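Local atomic coordinates of YohF (Salmonella typhimurium, PDB entry 6WON), a protein that probably acts as an oxidoreductase of the short-chain dehydrogenase/reductase family, with acetoin as its likely substrate. Residues Q108-T111 with V112-G116. Sequence-based numbering, arbitrary orientation.
Sequences QIFT and VDVDG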
# COMPACT_ATOMS: atom_id res chain seq x y z
N GLN B 108 -11.75 -20.72 14.40
CA GLN B 108 -12.87 -19.98 14.97
C GLN B 108 -12.82 -18.50 14.58
O GLN B 108 -13.84 -17.92 14.20
CB GLN B 108 -12.88 -20.15 16.49
CG GLN B 108 -14.04 -19.47 17.19
CD GLN B 108 -13.62 -18.18 17.87
OE1 GLN B 108 -14.18 -17.11 17.60
NE2 GLN B 108 -12.63 -18.27 18.77
N ILE B 109 -11.63 -17.89 14.63
CA ILE B 109 -11.51 -16.48 14.27
C ILE B 109 -11.81 -16.27 12.79
O ILE B 109 -12.52 -15.33 12.41
CB ILE B 109 -10.11 -15.96 14.66
CG1 ILE B 109 -10.01 -15.87 16.19
CG2 ILE B 109 -9.83 -14.62 14.01
CD1 ILE B 109 -8.61 -16.15 16.74
N PHE B 110 -11.31 -17.15 11.92
CA PHE B 110 -11.64 -17.01 10.50
C PHE B 110 -13.13 -17.22 10.25
O PHE B 110 -13.72 -16.54 9.40
CB PHE B 110 -10.81 -17.98 9.66
CG PHE B 110 -9.49 -17.40 9.21
CD1 PHE B 110 -8.43 -17.32 10.09
CD2 PHE B 110 -9.34 -16.92 7.92
CE1 PHE B 110 -7.21 -16.77 9.68
CE2 PHE B 110 -8.13 -16.38 7.50
CZ PHE B 110 -7.06 -16.30 8.39
N THR B 111 -13.75 -18.12 11.02
CA THR B 111 -15.18 -18.38 10.87
C THR B 111 -16.00 -17.11 11.08
O THR B 111 -16.82 -16.74 10.23
CB THR B 111 -15.60 -19.48 11.85
OG1 THR B 111 -14.96 -20.70 11.48
CG2 THR B 111 -17.14 -19.69 11.86
N VAL B 112 -15.74 -16.39 12.18
CA VAL B 112 -16.54 -15.21 12.50
C VAL B 112 -16.09 -13.98 11.72
O VAL B 112 -16.90 -13.08 11.45
CB VAL B 112 -16.52 -14.95 14.02
CG1 VAL B 112 -17.21 -16.08 14.78
CG2 VAL B 112 -15.10 -14.77 14.51
N ASP B 113 -14.81 -13.89 11.35
CA ASP B 113 -14.29 -12.63 10.83
C ASP B 113 -14.16 -12.58 9.31
O ASP B 113 -13.96 -11.49 8.77
CB ASP B 113 -12.93 -12.32 11.46
CG ASP B 113 -13.06 -11.95 12.93
OD1 ASP B 113 -14.19 -11.68 13.38
OD2 ASP B 113 -12.04 -11.93 13.63
N VAL B 114 -14.27 -13.71 8.60
CA VAL B 114 -14.30 -13.60 7.14
C VAL B 114 -15.21 -14.64 6.49
O VAL B 114 -15.84 -14.33 5.47
CB VAL B 114 -12.88 -13.64 6.55
CG1 VAL B 114 -12.25 -15.03 6.66
CG2 VAL B 114 -12.89 -13.14 5.08
N ASP B 115 -15.32 -15.85 7.06
CA ASP B 115 -16.21 -16.86 6.47
C ASP B 115 -17.66 -16.40 6.52
O ASP B 115 -18.41 -16.57 5.55
CB ASP B 115 -16.08 -18.23 7.17
CG ASP B 115 -14.70 -18.91 6.97
OD1 ASP B 115 -13.90 -18.46 6.13
OD2 ASP B 115 -14.42 -19.90 7.70
N GLY B 116 -18.08 -15.84 7.66
CA GLY B 116 -19.44 -15.36 7.77
C GLY B 116 -19.74 -14.24 6.80
O GLY B 116 -20.75 -14.26 6.09
O HOH W 1 -15.78 -21.76 9.07
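Q108 O accepts a hydrogen bond from V112 N at 3.2 Å, an ordinary i to i+4 helix bond. Beyond it the glutamine side chain, bent at chi2, brings OE1 within 4.0 Å of V112 CG2, a loose brush that suits a polar residue on an exposed face. I109 O bonds to D113 N at 2.9 Å. The side chains of this pair run side by side, I109 CG2 lying 3.5 Å from D113 OD2, and both reach helix 153-173. At F110 the i to i+4 pattern changes: its carbonyl oxygen takes two N-H groups, V114 N, tilted 30° from the carbonyl plane, and D115 N, in a nearly straight bond (176°). The second is an i to i+5 bond, as is G116 N to T111 O, so a pi-type turn widens helix 103-131, which flanks the parallel sheet of this Rossmann-type SDR fold. F110 CD2 lies 3.7 Å from V114 CG1, the compact branched valine fitting obliquely beside the ring, and the large apolar side chain also packs on F110 of the second subunit. T111 turns OG1 beside its own backbone N (chi1 -66°), where the small hydroxyl can both bond to R107 O and accept from a water that also donates to D115 OD2; the aspartate's two oxygens suit its several partners, OD2 forming a salt bridge with R107 and OD1 bonding to W106 NE1 of the second subunit.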